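Local coordinates for methylthioribose-1-phosphate isomerase (Saccharomyces cerevisiae, PDB 1W2W), which catalyses the interconversion of methylthioribose-1-phosphate and methylthioribulose-1-phosphate in methionine salvage, at residues L99-L102 and L103-R106; S126-L129 and K130-D133. All blocks are in the same frame, centred on the assembly; numbering follows the deposited sequence.

In the fold
Both interactions are turns at helix ends within the helical part of this chain, the N-terminal piece of the isomerase. Interaction 1 lies where helix 88-103 runs out, interaction 2 where helix 129-168 begins, and helix 111-124 lies between them in sequence. Their centres are 22 Å apart, but their nearest atoms are about 6 Å apart without touching. The same helices connect them: F132 packs on L95 of helix 88-103, the helix that ends in interaction 1, and on I119 of helix 111-124, which L103 meets at L116. Only interaction 1 meets the bound sulfate, through R106; both lie away from C181, the predicted transition-state stabiliser.

Interaction 1: L99-L102 and L103-R106; sequences LDFL and LSSR. With SO4 (sulfate ion), chain I.
The F101 ring approaches S104 at a slant, with CD1 4.1 Å from S104 OG, and it also stacks with the ring of Y42 from helix 38-46. The second flat group, the R106 guanidinium, receives the sulfate at its edge, with the sulfur in its plane. R106 NH2 gives a nearly straight bond to sulfate O2 (2.9 Å, 167°), and NH1 reaches O1 at 3.0 Å. R106 NE forms a salt bridge with an acidic side chain on the chain of another protein.

Both serines fold back onto carbonyls three residues earlier, where helix 88-103 gives out. S104 OG donates to F101 O at 2.6 Å, in the carbonyl plane and on a lone pair, while S104 N comes to the same oxygen from above that plane. S105 OG, set between its own N and carbonyl carbon (chi1 54°), meets L102 O at 2.7 Å almost head-on, with a C=O...OG angle of 179°; S105 N adds a bond from above. Each oxygen is thus gripped by two donors of one residue. L103 N keeps a regular helical bond to L99 O (3.0 Å).

Chemically, the serine hydroxyls supply extra donors to carbonyls at the helix end, and the guanidinium pairs two N-H groups with two oxygens of an anion, here a sulfate probably from the crystallisation liquor.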
ATOM      1  N   LEU A  99      13.235  20.209  27.367  1.00 16.78           N
ATOM      2  CA  LEU A  99      13.387  20.469  25.930  1.00 16.24           C
ATOM      3  C   LEU A  99      14.130  19.363  25.189  1.00 17.19           C
ATOM      4  O   LEU A  99      13.747  18.982  24.080  1.00 15.69           O
ATOM      5  CB  LEU A  99      14.020  21.842  25.672  1.00 15.86           C
ATOM      6  CG  LEU A  99      13.251  23.066  26.168  1.00 14.62           C
ATOM      7  CD1 LEU A  99      14.130  24.313  26.047  1.00 14.91           C
ATOM      8  CD2 LEU A  99      11.949  23.240  25.373  1.00 16.19           C
ATOM      9  N   ASP A 100      15.189  18.836  25.792  1.00 16.55           N
ATOM     10  CA  ASP A 100      15.858  17.657  25.248  1.00 17.09           C
ATOM     11  C   ASP A 100      14.964  16.415  25.200  1.00 15.66           C
ATOM     12  O   ASP A 100      15.016  15.645  24.240  1.00 14.78           O
ATOM     13  CB  ASP A 100      17.173  17.366  25.996  1.00 17.01           C
ATOM     14  CG  ASP A 100      18.182  18.507  25.885  1.00 21.09           C
ATOM     15  OD1 ASP A 100      18.023  19.389  25.010  1.00 22.42           O
ATOM     16  OD2 ASP A 100      19.174  18.608  26.643  1.00 21.43           O
ATOM     17  N   PHE A 101      14.142  16.219  26.230  1.00 14.34           N
ATOM     18  CA  PHE A 101      13.165  15.128  26.243  1.00 15.41           C
ATOM     19  C   PHE A 101      12.211  15.288  25.054  1.00 14.88           C
ATOM     20  O   PHE A 101      12.004  14.347  24.268  1.00 14.35           O
ATOM     21  CB  PHE A 101      12.412  15.149  27.579  1.00 15.16           C
ATOM     22  CG  PHE A 101      11.268  14.179  27.667  1.00 17.20           C
ATOM     23  CD1 PHE A 101      11.469  12.820  27.464  1.00 19.18           C
ATOM     24  CD2 PHE A 101       9.993  14.636  27.956  1.00 17.91           C
ATOM     25  CE1 PHE A 101      10.411  11.930  27.548  1.00 21.73           C
ATOM     26  CE2 PHE A 101       8.929  13.747  28.045  1.00 20.93           C
ATOM     27  CZ  PHE A 101       9.141  12.394  27.843  1.00 20.36           C
ATOM     28  N   LEU A 102      11.647  16.485  24.918  1.00 13.83           N
ATOM     29  CA  LEU A 102      10.704  16.770  23.825  1.00 13.17           C
ATOM     30  C   LEU A 102      11.336  16.482  22.466  1.00 13.82           C
ATOM     31  O   LEU A 102      10.710  15.861  21.599  1.00 13.96           O
ATOM     32  CB  LEU A 102      10.248  18.233  23.883  1.00 14.29           C
ATOM     33  CG  LEU A 102       9.225  18.680  22.832  1.00 12.99           C
ATOM     34  CD1 LEU A 102       8.004  17.770  22.935  1.00 14.77           C
ATOM     35  CD2 LEU A 102       8.811  20.121  23.113  1.00 13.86           C
ATOM     36  N   LEU A 103      12.575  16.941  22.288  1.00 13.48           N
ATOM     37  CA  LEU A 103      13.336  16.700  21.064  1.00 14.97           C
ATOM     38  C   LEU A 103      13.414  15.216  20.708  1.00 15.36           C
ATOM     39  O   LEU A 103      13.418  14.848  19.528  1.00 14.68           O
ATOM     40  CB  LEU A 103      14.752  17.274  21.182  1.00 14.92           C
ATOM     41  CG  LEU A 103      15.673  17.061  19.978  1.00 16.00           C
ATOM     42  CD1 LEU A 103      15.233  17.975  18.839  1.00 16.20           C
ATOM     43  CD2 LEU A 103      17.117  17.336  20.356  1.00 16.56           C
ATOM     44  N   SER A 104      13.479  14.366  21.726  1.00 14.97           N
ATOM     45  CA  SER A 104      13.638  12.929  21.493  1.00 15.51           C
ATOM     46  C   SER A 104      12.373  12.221  21.005  1.00 15.47           C
ATOM     47  O   SER A 104      12.429  11.054  20.628  1.00 15.45           O
ATOM     48  CB  SER A 104      14.158  12.221  22.747  1.00 16.17           C
ATOM     49  OG  SER A 104      13.148  12.109  23.741  1.00 16.36           O
ATOM     50  N   SER A 105      11.240  12.920  21.021  1.00 15.22           N
ATOM     51  CA  SER A 105       9.963  12.348  20.594  1.00 14.85           C
ATOM     52  C   SER A 105      10.025  11.594  19.258  1.00 15.18           C
ATOM     53  O   SER A 105       9.704  10.404  19.193  1.00 13.80           O
ATOM     54  CB  SER A 105       8.883  13.438  20.539  1.00 15.52           C
ATOM     55  OG  SER A 105       9.305  14.533  19.734  1.00 14.87           O
ATOM     56  N   ARG A 106      10.417  12.297  18.198  1.00 13.72           N
ATOM     57  CA  ARG A 106      10.533  11.712  16.863  1.00 13.89           C
ATOM     58  C   ARG A 106      11.687  12.419  16.139  1.00 13.91           C
ATOM     59  O   ARG A 106      11.696  13.640  16.045  1.00 13.90           O
ATOM     60  CB  ARG A 106       9.218  11.877  16.078  1.00 13.49           C
ATOM     61  CG  ARG A 106       8.112  10.889  16.431  1.00 13.35           C
ATOM     62  CD  ARG A 106       6.880  10.990  15.514  1.00 11.71           C
ATOM     63  NE  ARG A 106       7.165  10.394  14.211  1.00 13.02           N
ATOM     64  CZ  ARG A 106       6.527  10.705  13.081  1.00 13.31           C
ATOM     65  NH1 ARG A 106       5.546  11.609  13.082  1.00 11.31           N
ATOM     66  NH2 ARG A 106       6.880  10.098  11.945  1.00 11.31           N
TER
HETATM   67  S   SO4 I1212       4.494  12.085   9.433  1.00 12.07           S
HETATM   68  O1  SO4 I1212       4.748  13.014  10.540  1.00 11.67           O
HETATM   69  O2  SO4 I1212       5.170  10.821   9.732  1.00 14.99           O
HETATM   70  O3  SO4 I1212       3.070  11.831   9.327  1.00 12.20           O
HETATM   71  O4  SO4 I1212       5.042  12.650   8.207  1.00 16.75           O

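Interaction 2: S126-L129 and K130-D133; sequences SSDL and KAFD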
ATOM      1  N   SER A 126      16.595  35.434  28.205  1.00 25.43           N
ATOM      2  CA  SER A 126      15.547  35.906  29.108  1.00 24.86           C
ATOM      3  C   SER A 126      16.060  36.050  30.544  1.00 25.02           C
ATOM      4  O   SER A 126      16.747  35.175  31.044  1.00 23.44           O
ATOM      5  CB  SER A 126      14.351  34.947  29.080  1.00 24.85           C
ATOM      6  OG  SER A 126      13.845  34.816  27.758  1.00 25.02           O
ATOM      7  N   SER A 127      15.724  37.145  31.222  1.00 25.83           N
ATOM      8  CA  SER A 127      16.287  37.363  32.554  1.00 26.44           C
ATOM      9  C   SER A 127      15.564  36.582  33.650  1.00 26.00           C
ATOM     10  O   SER A 127      16.131  36.348  34.724  1.00 26.20           O
ATOM     11  CB  SER A 127      16.329  38.849  32.897  1.00 27.33           C
ATOM     12  OG  SER A 127      15.166  39.496  32.420  1.00 29.53           O
ATOM     13  N   ASP A 128      14.320  36.190  33.377  1.00 24.41           N
ATOM     14  CA  ASP A 128      13.512  35.419  34.323  1.00 24.67           C
ATOM     15  C   ASP A 128      12.387  34.712  33.580  1.00 24.44           C
ATOM     16  O   ASP A 128      12.221  34.933  32.381  1.00 23.11           O
ATOM     17  CB  ASP A 128      12.921  36.314  35.414  1.00 25.45           C
ATOM     18  CG  ASP A 128      12.280  37.567  34.860  1.00 26.79           C
ATOM     19  OD1 ASP A 128      11.383  37.465  33.996  1.00 25.73           O
ATOM     20  OD2 ASP A 128      12.606  38.712  35.236  1.00 30.40           O
ATOM     21  N   LEU A 129      11.624  33.879  34.288  1.00 23.32           N
ATOM     22  CA  LEU A 129      10.525  33.137  33.669  1.00 23.77           C
ATOM     23  C   LEU A 129       9.494  34.042  32.993  1.00 23.79           C
ATOM     24  O   LEU A 129       9.028  33.741  31.882  1.00 22.17           O
ATOM     25  CB  LEU A 129       9.844  32.207  34.682  1.00 23.71           C
ATOM     26  CG  LEU A 129       8.870  31.181  34.088  1.00 25.60           C
ATOM     27  CD1 LEU A 129       9.623  30.182  33.216  1.00 25.06           C
ATOM     28  CD2 LEU A 129       8.111  30.468  35.199  1.00 26.51           C
ATOM     29  N   LYS A 130       9.130  35.139  33.653  1.00 23.21           N
ATOM     30  CA  LYS A 130       8.162  36.075  33.085  1.00 25.09           C
ATOM     31  C   LYS A 130       8.581  36.571  31.701  1.00 23.76           C
ATOM     32  O   LYS A 130       7.772  36.607  30.774  1.00 25.39           O
ATOM     33  CB  LYS A 130       7.934  37.275  34.016  1.00 25.76           C
ATOM     34  CG  LYS A 130       6.590  37.975  33.810  1.00 28.85           C
ATOM     35  CD  LYS A 130       6.469  39.224  34.687  1.00 33.44           C
ATOM     36  CE  LYS A 130       6.093  40.452  33.852  1.00 35.99           C
ATOM     37  NZ  LYS A 130       4.808  41.086  34.284  1.00 36.71           N
ATOM     38  N   ALA A 131       9.844  36.960  31.565  1.00 23.22           N
ATOM     39  CA  ALA A 131      10.342  37.454  30.285  1.00 20.72           C
ATOM     40  C   ALA A 131      10.317  36.342  29.238  1.00 20.40           C
ATOM     41  O   ALA A 131       9.935  36.576  28.090  1.00 18.25           O
ATOM     42  CB  ALA A 131      11.745  38.015  30.434  1.00 21.92           C
ATOM     43  N   PHE A 132      10.730  35.146  29.642  1.00 18.43           N
ATOM     44  CA  PHE A 132      10.732  33.990  28.745  1.00 17.91           C
ATOM     45  C   PHE A 132       9.319  33.714  28.233  1.00 18.57           C
ATOM     46  O   PHE A 132       9.112  33.485  27.039  1.00 17.50           O
ATOM     47  CB  PHE A 132      11.293  32.758  29.453  1.00 17.50           C
ATOM     48  CG  PHE A 132      11.302  31.515  28.608  1.00 17.35           C
ATOM     49  CD1 PHE A 132      12.046  31.459  27.433  1.00 15.51           C
ATOM     50  CD2 PHE A 132      10.563  30.404  28.982  1.00 16.87           C
ATOM     51  CE1 PHE A 132      12.054  30.316  26.651  1.00 15.47           C
ATOM     52  CE2 PHE A 132      10.567  29.251  28.201  1.00 15.58           C
ATOM     53  CZ  PHE A 132      11.310  29.205  27.042  1.00 14.32           C
ATOM     54  N   ASP A 133       8.365  33.738  29.156  1.00 18.01           N
ATOM     55  CA  ASP A 133       6.954  33.511  28.859  1.00 19.46           C
ATOM     56  C   ASP A 133       6.496  34.461  27.748  1.00 19.14           C
ATOM     57  O   ASP A 133       5.975  34.038  26.710  1.00 18.01           O
ATOM     58  CB  ASP A 133       6.181  33.731  30.169  1.00 19.84           C
ATOM     59  CG  ASP A 133       4.714  33.361  30.090  1.00 21.22           C
ATOM     60  OD1 ASP A 133       4.103  33.471  29.009  1.00 20.42           O
ATOM     61  OD2 ASP A 133       4.087  32.957  31.100  1.00 22.06           O
TER
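D128 OD1 takes the backbone N-H of A131 at 2.9 Å, the capping bond that starts helix 129-168. The bond is fairly straight at nitrogen (N-H...OD1 159°) and meets the oxygen nearly along its C-O axis. It depends on the first torsion: with chi1 at 47°, D128 CG sits between its own N and carbonyl carbon, which turns the carboxylate over the first helical turn. OD1 also lies against A131 CB at 3.6 Å. D128 O meanwhile accepts from F132 N at 3.1 Å, so D128 binds the new helix through both its side chain and its main chain.

D128 is therefore a classical N-cap, placed at the turn between helices 111-124 and 129-168. Replacing D128 by an alanine removes the carboxylate, which would probably leave A131 N without its capping acceptor and the positive end of the helix dipole without the charge that faces it.

F132 extends its ring with CG anti to the backbone N (chi1 179°), into a nonpolar setting formed by L95, I119, I122, L123 and V68. S126 OG lies at the ring edge, in its plane, 3.8 Å from F132 CD1, and comes closer still to F132 CA, at 3.4 Å. That hydroxyl is hydrogen-bonded to I122 O, which ties the loop back to helix 111-124. On L129 one methyl, CD1, reaches F132 CD2 at 4.3 Å, approaching the ring obliquely; the leucine also packs on V68, I71 and W88. L129 O accepts from D133 N at 2.8 Å, while the D133 carboxylate uses OD1 to take Q69 NE2 of helix 53-73.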